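Histone-lysine N-methyltransferase, H3 lysine-9 specific SUVH6 (Arabidopsis thaliana, PDB 6A5K) acts as an S-adenosylmethionine-dependent H3K9 histone methyltransferase and probably recognises DNA methylated in non-CG contexts through its SRA domain. Local coordinates at residues L159-S164 and Y196-Y201; P70-G75 and N85-H90; N189-G194 and E225-E230. The protein carries 1 engineered substitution. All blocks are in the same frame, centred on the assembly; numbering follows the deposited sequence.

Contact 1 (L159-S164 and Y196-Y201); sequences LALATS and YLVEKY
The ring of Tyr201 lies beside helix 159-164 and receives Ala162 CB over one face, 4.1 Å above the ring plane. The methyl is displaced toward the rim instead of sitting over the ring centre, and the closest ring atom, Tyr201 CE2, is 4.2 Å from Ala162 CB, so the methyl makes a loose apolar contact with the ring. The first torsion of Tyr201 (chi1 80°) sets CG between the backbone N and the carbonyl carbon, which swings the ring over the helix. Leu154 and Phe213, outside the two segments, also touch this tyrosine.

Val198 carries the buried part of the contact, and its two methyls do different work. CG2 touches two helix side chains, 3.6 Å from Ser164 CB and 3.8 Å from Leu161 CD1; the leucine and valine side chains cross nearly at right angles. CG1 stands anti to the backbone N (chi1 -160°) and passes 3.9 Å from Leu161 O. No direct hydrogen bond joins the segments. A single water does so instead, donating a hydrogen bond to Ser164 O at 2.9 Å and accepting one from Val198 N at 2.8 Å, so a helix carbonyl and a strand amide are both satisfied by the same molecule. Ser164 OG is hydrogen-bonded to the backbone N of Ala108, on strand 105-113.

The segment axes pass 7.9 Å apart at 98°, so segment 159-164 runs almost square to segment 196-201 and reaches it through Val198 and Tyr201. Helix 156-167 also rests on strand 105-113 through Leu161, Thr163 and Ser164, and on strand 211-219 where Leu161 meets Phe215, while Val171 of strand 171-176 touches both Ser164 and Val198: one helix packed across several strands of the SRA-domain sheet.

Contact 2 (P70-G75 and N85-H90); sequences PGVEVG and NILGIH
Ile89, whose end meets Val72 across this contact, has its carbonyl O held by two groups from elsewhere in the chain: a hydrogen bond from Arg172 NH2 and a weak one involving Ser110 OG. Its backbone N takes part in the Schellman motif that ends helix 81-87, pairing with Leu84 O. Gly88, with positive phi, is the C-prime residue, and its N makes a weak bond of 3.1 Å to Asn85 O. The backbone just after the helix is therefore fixed at both polar ends of Ile89.

From this fixed base the isoleucine side chain extends (chi2 174°) until it meets Val72 tip to tip. Ile89 CD1 touches both valine methyls, at 3.8 Å from Val72 CG1 and 3.9 Å from Val72 CG2. Leu87 only brushes the valine, its CD1 4.5 Å from Val72 CG2. Phe78 of strand 77-78 touches Leu87 and Ile89, and Val10 and Leu14 of helix 5-29 adjoin Leu87.

Only 92 Å² is buried and no hydrogen bond crosses: apolar packing joins the 70-75 loop to the helix end and the residue after its glycine cap. The contact itself has little directionality; the Ile89 backbone bonds and neighbouring apolar side chains probably set its orientation.

Contact 3 (N189-G194 and E225-E230); sequences NYVYDG and ELSWVE
Two waters link the first turn of helix 227-234 to strand 190-205, with Leu226 at the N-cap position and the Asp193 carboxylate facing the helix start. Both waters donate to the same oxygen: Asp193 OD1 is 2.6 Å from one and 2.7 Å from the other. The first water also donates to Ser227 OG at 2.7 Å and accepts from Trp228 N at 3.2 Å, while the second accepts from Ser227 N at 3.0 Å. Two amides of the first turn thus reach the carboxylate indirectly. Ser227 OG lies between the backbone N and the carbonyl carbon (chi1 65°), which leaves it near the strand, 3.9 Å from Val191 CG1.

Leu226 lays a methyl against the aspartate, its CD2 3.6 Å from Asp193 CG, the two side chains crossing at about a right angle. Trp228 presents its edge: CD1 is 4.1 Å from Asp193 OD2, which lies near the indole plane, with carboxylate and ring planes 58° apart. OD2 itself is taken by a salt bridge to Arg175, and Trp228 also touches that arginine.

With Arg175 on one oxygen and water-relayed amides of a helix N-terminus on the other, Asp193 is probably held as a carboxylate. No direct hydrogen bond spans the segments, so their polar coupling depends on the bound waters.

Overall arrangement
Along the chain contact 2 closes first; contacts 1 and 3 then alternate, in the order 159-164, 189-194, 196-201, 225-230. Strand 190-205 serves both of these, so helices 156-167 and 227-234 meet different parts of one long strand, with contact centres about 21 Å apart. Tyr196 OH of contact 1 still packs 3.6 Å from Leu226 CD2 of contact 3. Contacts 2 and 3 lie closer, about 13 Å between centres, joined by a probable hydrogen bond of 2.7 Å from Gly75 N to Tyr192 O. Contacts 1 and 2 do not touch, their nearest atoms being about 8 Å apart. Contacts 1 and 3 pack helices against the SRA-domain sheet, while contact 2 joins a loop to a helix end beside it.

Contact 1 (L159-S164 and Y196-Y201)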
ATOM      1  N   LEU A 159       2.695  35.029   7.283  1.00 21.57           N
ATOM      2  CA  LEU A 159       2.178  35.737   8.451  1.00 23.39           C
ATOM      3  C   LEU A 159       1.440  34.787   9.387  1.00 21.07           C
ATOM      4  O   LEU A 159       1.538  34.906  10.605  1.00 24.08           O
ATOM      5  CB  LEU A 159       1.249  36.884   8.026  1.00 27.89           C
ATOM      6  CG  LEU A 159       0.627  37.718   9.152  1.00 27.83           C
ATOM      7  CD1 LEU A 159       1.711  38.385   9.989  1.00 28.83           C
ATOM      8  CD2 LEU A 159      -0.325  38.760   8.595  1.00 25.94           C
ATOM      9  N   ALA A 160       0.701  33.839   8.816  1.00 20.12           N
ATOM     10  CA  ALA A 160      -0.034  32.873   9.625  1.00 19.23           C
ATOM     11  C   ALA A 160       0.926  31.985  10.410  1.00 19.01           C
ATOM     12  O   ALA A 160       0.709  31.699  11.592  1.00 18.60           O
ATOM     13  CB  ALA A 160      -0.941  32.024   8.751  1.00 18.99           C
ATOM     14  N   LEU A 161       1.984  31.541   9.736  1.00 16.65           N
ATOM     15  CA  LEU A 161       2.981  30.690  10.373  1.00 21.84           C
ATOM     16  C   LEU A 161       3.685  31.468  11.484  1.00 22.41           C
ATOM     17  O   LEU A 161       3.966  30.924  12.553  1.00 20.10           O
ATOM     18  CB  LEU A 161       3.982  30.176   9.334  1.00 26.88           C
ATOM     19  CG  LEU A 161       4.789  28.902   9.600  1.00 26.25           C
ATOM     20  CD1 LEU A 161       3.922  27.762  10.138  1.00 19.07           C
ATOM     21  CD2 LEU A 161       5.513  28.476   8.323  1.00 22.99           C
ATOM     22  N   ALA A 162       3.951  32.750  11.231  1.00 20.22           N
ATOM     23  CA  ALA A 162       4.540  33.615  12.248  1.00 22.40           C
ATOM     24  C   ALA A 162       3.612  33.761  13.456  1.00 25.74           C
ATOM     25  O   ALA A 162       4.059  33.751  14.601  1.00 23.81           O
ATOM     26  CB  ALA A 162       4.866  34.976  11.660  1.00 26.02           C
ATOM     27  N   THR A 163       2.314  33.883  13.196  1.00 22.95           N
ATOM     28  CA  THR A 163       1.325  34.020  14.261  1.00 21.66           C
ATOM     29  C   THR A 163       1.201  32.737  15.082  1.00 20.17           C
ATOM     30  O   THR A 163       0.916  32.775  16.288  1.00 21.91           O
ATOM     31  CB  THR A 163      -0.049  34.409  13.678  1.00 28.19           C
ATOM     32  OG1 THR A 163       0.094  35.600  12.895  1.00 27.07           O
ATOM     33  CG2 THR A 163      -1.081  34.648  14.783  1.00 26.29           C
ATOM     34  N   SER A 164       1.428  31.597  14.431  1.00 19.47           N
ATOM     35  CA  SER A 164       1.438  30.315  15.138  1.00 23.09           C
ATOM     36  C   SER A 164       2.416  30.322  16.312  1.00 21.59           C
ATOM     37  O   SER A 164       2.170  29.688  17.336  1.00 23.60           O
ATOM     38  CB  SER A 164       1.788  29.165  14.182  1.00 21.49           C
ATOM     39  OG  SER A 164       0.706  28.867  13.314  1.00 18.78           O
ATOM     40  N   TYR A 196       3.492  19.838  15.047  1.00 16.89           N
ATOM     41  CA  TYR A 196       4.658  20.609  15.451  1.00 14.76           C
ATOM     42  C   TYR A 196       4.227  21.954  16.029  1.00 20.99           C
ATOM     43  O   TYR A 196       3.112  22.418  15.781  1.00 18.79           O
ATOM     44  CB  TYR A 196       5.596  20.851  14.262  1.00 15.13           C
ATOM     45  CG  TYR A 196       6.396  19.652  13.793  1.00 14.43           C
ATOM     46  CD1 TYR A 196       7.785  19.668  13.835  1.00 17.50           C
ATOM     47  CD2 TYR A 196       5.764  18.515  13.288  1.00 17.35           C
ATOM     48  CE1 TYR A 196       8.530  18.582  13.401  1.00 21.35           C
ATOM     49  CE2 TYR A 196       6.499  17.425  12.851  1.00 15.94           C
ATOM     50  CZ  TYR A 196       7.878  17.463  12.906  1.00 20.40           C
ATOM     51  OH  TYR A 196       8.615  16.381  12.475  1.00 21.07           O
ATOM     52  N   LEU A 197       5.122  22.576  16.790  1.00 18.74           N
ATOM     53  CA  LEU A 197       4.933  23.951  17.224  1.00 20.47           C
ATOM     54  C   LEU A 197       5.958  24.825  16.517  1.00 20.18           C
ATOM     55  O   LEU A 197       7.085  24.390  16.277  1.00 19.85           O
ATOM     56  CB  LEU A 197       5.076  24.082  18.742  1.00 21.30           C
ATOM     57  CG  LEU A 197       4.005  23.401  19.604  1.00 22.72           C
ATOM     58  CD1 LEU A 197       4.325  23.534  21.087  1.00 23.39           C
ATOM     59  CD2 LEU A 197       2.622  23.966  19.308  1.00 22.58           C
ATOM     60  N   VAL A 198       5.573  26.051  16.180  1.00 16.67           N
ATOM     61  CA  VAL A 198       6.512  26.992  15.577  1.00 16.89           C
ATOM     62  C   VAL A 198       7.190  27.814  16.684  1.00 19.02           C
ATOM     63  O   VAL A 198       6.522  28.455  17.492  1.00 22.80           O
ATOM     64  CB  VAL A 198       5.811  27.926  14.567  1.00 17.63           C
ATOM     65  CG1 VAL A 198       6.830  28.540  13.622  1.00 19.26           C
ATOM     66  CG2 VAL A 198       4.746  27.148  13.770  1.00 15.20           C
ATOM     67  N   GLU A 199       8.517  27.783  16.713  1.00 16.39           N
ATOM     68  CA  GLU A 199       9.281  28.368  17.814  1.00 25.63           C
ATOM     69  C   GLU A 199       9.813  29.761  17.500  1.00 23.44           C
ATOM     70  O   GLU A 199       9.823  30.640  18.362  1.00 20.76           O
ATOM     71  CB  GLU A 199      10.450  27.453  18.193  1.00 25.79           C
ATOM     72  CG  GLU A 199      10.028  26.102  18.738  1.00 31.77           C
ATOM     73  CD  GLU A 199      11.202  25.282  19.236  1.00 35.38           C
ATOM     74  OE1 GLU A 199      12.295  25.379  18.639  1.00 32.86           O
ATOM     75  OE2 GLU A 199      11.033  24.543  20.229  1.00 36.88           O
ATOM     76  N   LYS A 200      10.269  29.957  16.270  1.00 23.39           N
ATOM     77  CA  LYS A 200      10.831  31.243  15.876  1.00 22.57           C
ATOM     78  C   LYS A 200      10.912  31.351  14.368  1.00 19.15           C
ATOM     79  O   LYS A 200      10.821  30.349  13.655  1.00 17.04           O
ATOM     80  CB  LYS A 200      12.227  31.438  16.481  1.00 21.10           C
ATOM     81  CG  LYS A 200      13.272  30.474  15.940  1.00 26.60           C
ATOM     82  CD  LYS A 200      14.647  30.745  16.559  1.00 31.74           C
ATOM     83  CE  LYS A 200      15.639  29.639  16.222  1.00 33.05           C
ATOM     84  NZ  LYS A 200      16.965  29.863  16.879  1.00 38.02           N
ATOM     85  N   TYR A 201      11.077  32.573  13.880  1.00 19.48           N
ATOM     86  CA  TYR A 201      11.331  32.770  12.468  1.00 18.98           C
ATOM     87  C   TYR A 201      12.393  33.840  12.265  1.00 18.93           C
ATOM     88  O   TYR A 201      12.701  34.626  13.165  1.00 20.04           O
ATOM     89  CB  TYR A 201      10.044  33.128  11.719  1.00 19.68           C
ATOM     90  CG  TYR A 201       9.617  34.574  11.819  1.00 24.12           C
ATOM     91  CD1 TYR A 201       9.870  35.460  10.783  1.00 31.28           C
ATOM     92  CD2 TYR A 201       8.944  35.048  12.936  1.00 25.94           C
ATOM     93  CE1 TYR A 201       9.481  36.783  10.863  1.00 34.51           C
ATOM     94  CE2 TYR A 201       8.547  36.369  13.024  1.00 27.10           C
ATOM     95  CZ  TYR A 201       8.818  37.230  11.983  1.00 33.53           C
ATOM     96  OH  TYR A 201       8.429  38.543  12.060  1.00 40.58           O
TER
HETATM   97  O   HOH W   1       3.063  26.945  17.114  1.00 20.04           O

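Contact 2 (P70-G75 and N85-H90)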
ATOM      1  N   PRO A  70      -9.237  13.432  12.182  1.00 22.87           N
ATOM      2  CA  PRO A  70      -9.756  12.094  12.493  1.00 23.43           C
ATOM      3  C   PRO A  70      -9.465  11.078  11.384  1.00 18.48           C
ATOM      4  O   PRO A  70      -9.719  11.343  10.208  1.00 16.89           O
ATOM      5  CB  PRO A  70     -11.265  12.329  12.643  1.00 29.05           C
ATOM      6  CG  PRO A  70     -11.373  13.774  13.036  1.00 30.45           C
ATOM      7  CD  PRO A  70     -10.283  14.467  12.276  1.00 23.72           C
ATOM      8  N   GLY A  71      -8.902   9.934  11.755  1.00 16.40           N
ATOM      9  CA  GLY A  71      -8.655   8.879  10.787  1.00 17.21           C
ATOM     10  C   GLY A  71      -7.362   9.027  10.000  1.00 15.04           C
ATOM     11  O   GLY A  71      -7.044   8.185   9.164  1.00 18.69           O
ATOM     12  N   VAL A  72      -6.618  10.100  10.259  1.00 13.42           N
ATOM     13  CA  VAL A  72      -5.315  10.293   9.636  1.00 14.37           C
ATOM     14  C   VAL A  72      -4.221  10.079  10.677  1.00 18.62           C
ATOM     15  O   VAL A  72      -4.239  10.693  11.744  1.00 19.02           O
ATOM     16  CB  VAL A  72      -5.174  11.698   9.007  1.00 17.08           C
ATOM     17  CG1 VAL A  72      -3.775  11.878   8.432  1.00 16.70           C
ATOM     18  CG2 VAL A  72      -6.222  11.902   7.924  1.00 17.65           C
ATOM     19  N   GLU A  73      -3.264   9.214  10.366  1.00 14.97           N
ATOM     20  CA  GLU A  73      -2.285   8.797  11.365  1.00 13.84           C
ATOM     21  C   GLU A  73      -0.858   9.131  10.958  1.00 14.76           C
ATOM     22  O   GLU A  73      -0.516   9.086   9.776  1.00 14.12           O
ATOM     23  CB  GLU A  73      -2.427   7.291  11.629  1.00 16.77           C
ATOM     24  CG  GLU A  73      -3.813   6.908  12.148  1.00 29.19           C
ATOM     25  CD  GLU A  73      -3.940   5.435  12.485  1.00 48.18           C
ATOM     26  OE1 GLU A  73      -2.979   4.680  12.231  1.00 61.15           O
ATOM     27  OE2 GLU A  73      -5.005   5.034  13.008  1.00 55.14           O
ATOM     28  N   VAL A  74      -0.035   9.465  11.952  1.00 12.64           N
ATOM     29  CA  VAL A  74       1.388   9.696  11.745  1.00 15.10           C
ATOM     30  C   VAL A  74       1.998   8.550  10.936  1.00 14.80           C
ATOM     31  O   VAL A  74       1.774   7.381  11.241  1.00 12.68           O
ATOM     32  CB  VAL A  74       2.127   9.848  13.091  1.00 16.23           C
ATOM     33  CG1 VAL A  74       3.637   9.789  12.902  1.00 14.64           C
ATOM     34  CG2 VAL A  74       1.716  11.154  13.776  1.00 23.32           C
ATOM     35  N   GLY A  75       2.736   8.892   9.885  1.00 12.28           N
ATOM     36  CA  GLY A  75       3.349   7.892   9.030  1.00 13.99           C
ATOM     37  C   GLY A  75       2.591   7.632   7.736  1.00 15.01           C
ATOM     38  O   GLY A  75       3.159   7.057   6.800  1.00 13.47           O
ATOM     39  N   ASN A  85      -5.914  17.352  -0.226  1.00 14.15           N
ATOM     40  CA  ASN A  85      -7.122  18.168  -0.338  1.00 16.33           C
ATOM     41  C   ASN A  85      -8.384  17.326  -0.193  1.00 14.92           C
ATOM     42  O   ASN A  85      -9.366  17.752   0.420  1.00 15.41           O
ATOM     43  CB  ASN A  85      -7.154  18.923  -1.668  1.00 21.39           C
ATOM     44  CG  ASN A  85      -8.371  19.833  -1.796  1.00 37.33           C
ATOM     45  OD1 ASN A  85      -8.545  20.783  -1.027  1.00 38.96           O
ATOM     46  ND2 ASN A  85      -9.218  19.546  -2.776  1.00 48.54           N
ATOM     47  N   ILE A  86      -8.354  16.125  -0.753  1.00 14.89           N
ATOM     48  CA  ILE A  86      -9.510  15.237  -0.676  1.00 17.21           C
ATOM     49  C   ILE A  86      -9.868  14.915   0.778  1.00 16.67           C
ATOM     50  O   ILE A  86     -11.049  14.844   1.141  1.00 15.69           O
ATOM     51  CB  ILE A  86      -9.258  13.941  -1.469  1.00 20.14           C
ATOM     52  CG1 ILE A  86      -9.243  14.261  -2.963  1.00 17.57           C
ATOM     53  CG2 ILE A  86     -10.332  12.904  -1.173  1.00 24.86           C
ATOM     54  CD1 ILE A  86      -8.644  13.173  -3.828  1.00 17.14           C
ATOM     55  N   LEU A  87      -8.840  14.780   1.612  1.00 13.96           N
ATOM     56  CA  LEU A  87      -9.016  14.447   3.027  1.00 16.06           C
ATOM     57  C   LEU A  87      -9.139  15.670   3.935  1.00 13.89           C
ATOM     58  O   LEU A  87      -9.466  15.539   5.119  1.00 14.02           O
ATOM     59  CB  LEU A  87      -7.846  13.585   3.509  1.00 12.59           C
ATOM     60  CG  LEU A  87      -7.651  12.224   2.841  1.00 16.25           C
ATOM     61  CD1 LEU A  87      -6.467  11.473   3.477  1.00 15.81           C
ATOM     62  CD2 LEU A  87      -8.930  11.414   2.934  1.00 18.80           C
ATOM     63  N   GLY A  88      -8.880  16.852   3.387  1.00 14.81           N
ATOM     64  CA  GLY A  88      -8.909  18.074   4.172  1.00 15.88           C
ATOM     65  C   GLY A  88      -7.710  18.226   5.095  1.00 20.25           C
ATOM     66  O   GLY A  88      -7.766  18.956   6.085  1.00 23.63           O
ATOM     67  N   ILE A  89      -6.624  17.528   4.779  1.00 16.77           N
ATOM     68  CA  ILE A  89      -5.382  17.631   5.549  1.00 16.08           C
ATOM     69  C   ILE A  89      -4.670  18.946   5.243  1.00 18.76           C
ATOM     70  O   ILE A  89      -4.112  19.602   6.128  1.00 17.71           O
ATOM     71  CB  ILE A  89      -4.416  16.466   5.229  1.00 20.01           C
ATOM     72  CG1 ILE A  89      -5.005  15.130   5.680  1.00 26.57           C
ATOM     73  CG2 ILE A  89      -3.055  16.687   5.882  1.00 26.07           C
ATOM     74  CD1 ILE A  89      -4.172  13.944   5.253  1.00 25.04           C
ATOM     75  N   HIS A  90      -4.679  19.295   3.964  1.00 16.33           N
ATOM     76  CA  HIS A  90      -3.966  20.451   3.437  1.00 14.81           C
ATOM     77  C   HIS A  90      -4.721  20.871   2.190  1.00 18.04           C
ATOM     78  O   HIS A  90      -4.809  20.104   1.232  1.00 16.18           O
ATOM     79  CB  HIS A  90      -2.506  20.096   3.126  1.00 14.36           C
ATOM     80  CG  HIS A  90      -1.661  21.263   2.715  1.00 16.84           C
ATOM     81  ND1 HIS A  90      -1.104  22.135   3.628  1.00 17.92           N
ATOM     82  CD2 HIS A  90      -1.247  21.681   1.496  1.00 19.13           C
ATOM     83  CE1 HIS A  90      -0.391  23.045   2.987  1.00 21.73           C
ATOM     84  NE2 HIS A  90      -0.466  22.798   1.691  1.00 19.35           N
TER

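Contact 3 (N189-G194 and E225-E230)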
ATOM      1  N   ASN A 189       4.816   9.920  -2.037  1.00 17.76           N
ATOM      2  CA  ASN A 189       5.679  11.070  -2.285  1.00 17.91           C
ATOM      3  C   ASN A 189       5.610  12.058  -1.136  1.00 18.52           C
ATOM      4  O   ASN A 189       6.428  12.965  -1.034  1.00 15.64           O
ATOM      5  CB  ASN A 189       5.293  11.750  -3.591  1.00 16.10           C
ATOM      6  CG  ASN A 189       5.570  10.882  -4.783  1.00 17.04           C
ATOM      7  OD1 ASN A 189       6.646  10.289  -4.889  1.00 19.98           O
ATOM      8  ND2 ASN A 189       4.601  10.778  -5.680  1.00 19.38           N
ATOM      9  N   TYR A 190       4.618  11.864  -0.274  1.00 11.63           N
ATOM     10  CA  TYR A 190       4.391  12.724   0.877  1.00 11.23           C
ATOM     11  C   TYR A 190       4.095  11.878   2.105  1.00 18.57           C
ATOM     12  O   TYR A 190       3.435  10.848   2.005  1.00 14.36           O
ATOM     13  CB  TYR A 190       3.227  13.688   0.612  1.00 11.21           C
ATOM     14  CG  TYR A 190       3.421  14.525  -0.622  1.00 16.89           C
ATOM     15  CD1 TYR A 190       2.926  14.109  -1.855  1.00 17.87           C
ATOM     16  CD2 TYR A 190       4.124  15.724  -0.565  1.00 17.81           C
ATOM     17  CE1 TYR A 190       3.122  14.874  -2.997  1.00 20.19           C
ATOM     18  CE2 TYR A 190       4.322  16.486  -1.695  1.00 17.84           C
ATOM     19  CZ  TYR A 190       3.819  16.063  -2.904  1.00 21.56           C
ATOM     20  OH  TYR A 190       4.024  16.835  -4.024  1.00 29.63           O
ATOM     21  N   VAL A 191       4.579  12.326   3.258  1.00 10.78           N
ATOM     22  CA  VAL A 191       4.372  11.613   4.515  1.00 12.24           C
ATOM     23  C   VAL A 191       3.861  12.550   5.603  1.00 14.03           C
ATOM     24  O   VAL A 191       4.435  13.620   5.831  1.00 13.94           O
ATOM     25  CB  VAL A 191       5.683  10.945   4.999  1.00 18.31           C
ATOM     26  CG1 VAL A 191       5.448  10.143   6.270  1.00 10.96           C
ATOM     27  CG2 VAL A 191       6.263  10.059   3.905  1.00 19.13           C
ATOM     28  N   TYR A 192       2.779  12.155   6.275  1.00 13.41           N
ATOM     29  CA  TYR A 192       2.298  12.894   7.439  1.00 13.00           C
ATOM     30  C   TYR A 192       3.184  12.623   8.663  1.00 14.42           C
ATOM     31  O   TYR A 192       3.177  11.515   9.210  1.00 13.57           O
ATOM     32  CB  TYR A 192       0.841  12.537   7.754  1.00 11.85           C
ATOM     33  CG  TYR A 192       0.336  13.255   8.986  1.00 14.73           C
ATOM     34  CD1 TYR A 192       0.585  14.613   9.164  1.00 14.88           C
ATOM     35  CD2 TYR A 192      -0.348  12.577   9.981  1.00 15.49           C
ATOM     36  CE1 TYR A 192       0.151  15.277  10.291  1.00 16.88           C
ATOM     37  CE2 TYR A 192      -0.798  13.238  11.116  1.00 17.39           C
ATOM     38  CZ  TYR A 192      -0.544  14.583  11.261  1.00 15.69           C
ATOM     39  OH  TYR A 192      -0.976  15.243  12.381  1.00 16.71           O
ATOM     40  N   ASP A 193       3.935  13.636   9.095  1.00 14.73           N
ATOM     41  CA  ASP A 193       4.911  13.453  10.169  1.00 13.01           C
ATOM     42  C   ASP A 193       4.414  13.946  11.527  1.00 13.76           C
ATOM     43  O   ASP A 193       5.136  13.876  12.525  1.00 18.46           O
ATOM     44  CB  ASP A 193       6.229  14.145   9.812  1.00 14.16           C
ATOM     45  CG  ASP A 193       7.154  13.249   8.998  1.00 18.96           C
ATOM     46  OD1 ASP A 193       6.902  12.021   8.933  1.00 17.90           O
ATOM     47  OD2 ASP A 193       8.133  13.769   8.423  1.00 20.69           O
ATOM     48  N   GLY A 194       3.174  14.421  11.567  1.00 15.21           N
ATOM     49  CA  GLY A 194       2.546  14.768  12.828  1.00 15.36           C
ATOM     50  C   GLY A 194       2.472  16.254  13.131  1.00 13.70           C
ATOM     51  O   GLY A 194       2.578  17.105  12.241  1.00 12.84           O
ATOM     52  N   GLU A 225       6.759   7.546  16.674  1.00 20.72           N
ATOM     53  CA  GLU A 225       8.032   7.922  16.070  1.00 21.73           C
ATOM     54  C   GLU A 225       7.889   8.248  14.585  1.00 21.06           C
ATOM     55  O   GLU A 225       7.078   7.649  13.882  1.00 21.73           O
ATOM     56  CB  GLU A 225       9.058   6.805  16.255  1.00 23.52           C
ATOM     57  CG  GLU A 225      10.481   7.196  15.857  1.00 26.34           C
ATOM     58  CD  GLU A 225      10.972   8.444  16.574  1.00 33.03           C
ATOM     59  OE1 GLU A 225      11.498   8.305  17.699  1.00 36.65           O
ATOM     60  OE2 GLU A 225      10.839   9.561  16.015  1.00 30.80           O
ATOM     61  N   LEU A 226       8.672   9.218  14.126  1.00 20.37           N
ATOM     62  CA  LEU A 226       8.775   9.532  12.708  1.00 18.45           C
ATOM     63  C   LEU A 226       9.169   8.276  11.937  1.00 17.89           C
ATOM     64  O   LEU A 226      10.038   7.521  12.379  1.00 19.88           O
ATOM     65  CB  LEU A 226       9.806  10.644  12.485  1.00 15.91           C
ATOM     66  CG  LEU A 226       9.478  11.983  13.155  1.00 21.93           C
ATOM     67  CD1 LEU A 226      10.746  12.779  13.402  1.00 20.95           C
ATOM     68  CD2 LEU A 226       8.502  12.786  12.293  1.00 17.85           C
ATOM     69  N   SER A 227       8.536   8.043  10.791  1.00 14.48           N
ATOM     70  CA  SER A 227       8.832   6.830  10.037  1.00 15.91           C
ATOM     71  C   SER A 227      10.258   6.874   9.477  1.00 16.83           C
ATOM     72  O   SER A 227      10.896   5.830   9.341  1.00 16.73           O
ATOM     73  CB  SER A 227       7.804   6.602   8.913  1.00 16.97           C
ATOM     74  OG  SER A 227       7.848   7.611   7.917  1.00 21.26           O
ATOM     75  N   TRP A 228      10.780   8.066   9.189  1.00 17.97           N
ATOM     76  CA  TRP A 228      12.131   8.129   8.628  1.00 19.83           C
ATOM     77  C   TRP A 228      13.158   7.780   9.705  1.00 17.95           C
ATOM     78  O   TRP A 228      14.228   7.246   9.408  1.00 20.54           O
ATOM     79  CB  TRP A 228      12.428   9.500   7.989  1.00 19.83           C
ATOM     80  CG  TRP A 228      12.531  10.702   8.909  1.00 19.61           C
ATOM     81  CD1 TRP A 228      11.568  11.636   9.144  1.00 24.99           C
ATOM     82  CD2 TRP A 228      13.684  11.119   9.659  1.00 19.35           C
ATOM     83  NE1 TRP A 228      12.041  12.600  10.014  1.00 21.44           N
ATOM     84  CE2 TRP A 228      13.335  12.300  10.344  1.00 22.14           C
ATOM     85  CE3 TRP A 228      14.970  10.597   9.829  1.00 18.31           C
ATOM     86  CZ2 TRP A 228      14.225  12.966  11.189  1.00 24.35           C
ATOM     87  CZ3 TRP A 228      15.856  11.263  10.664  1.00 22.46           C
ATOM     88  CH2 TRP A 228      15.478  12.434  11.332  1.00 24.31           C
ATOM     89  N   VAL A 229      12.818   8.054  10.957  1.00 16.80           N
ATOM     90  CA  VAL A 229      13.679   7.667  12.071  1.00 19.55           C
ATOM     91  C   VAL A 229      13.670   6.148  12.237  1.00 18.44           C
ATOM     92  O   VAL A 229      14.722   5.520  12.433  1.00 22.31           O
ATOM     93  CB  VAL A 229      13.238   8.355  13.377  1.00 22.86           C
ATOM     94  CG1 VAL A 229      13.929   7.734  14.588  1.00 23.05           C
ATOM     95  CG2 VAL A 229      13.511   9.849  13.295  1.00 21.28           C
ATOM     96  N   GLU A 230      12.485   5.552  12.138  1.00 16.36           N
ATOM     97  CA  GLU A 230      12.362   4.101  12.235  1.00 20.43           C
ATOM     98  C   GLU A 230      13.144   3.409  11.121  1.00 20.01           C
ATOM     99  O   GLU A 230      13.814   2.396  11.346  1.00 18.52           O
ATOM    100  CB  GLU A 230      10.890   3.674  12.186  1.00 20.70           C
ATOM    101  CG  GLU A 230      10.056   4.073  13.404  1.00 29.13           C
ATOM    102  CD  GLU A 230      10.498   3.410  14.706  1.00 47.54           C
ATOM    103  OE1 GLU A 230      11.447   2.594  14.697  1.00 53.13           O
ATOM    104  OE2 GLU A 230       9.875   3.700  15.749  1.00 54.60           O
TER
HETATM  105  O   HOH W   2       8.662  10.213   8.219  1.00 15.92           O
HETATM  106  O   HOH W   3       6.108   9.751  10.138  1.00 16.67           O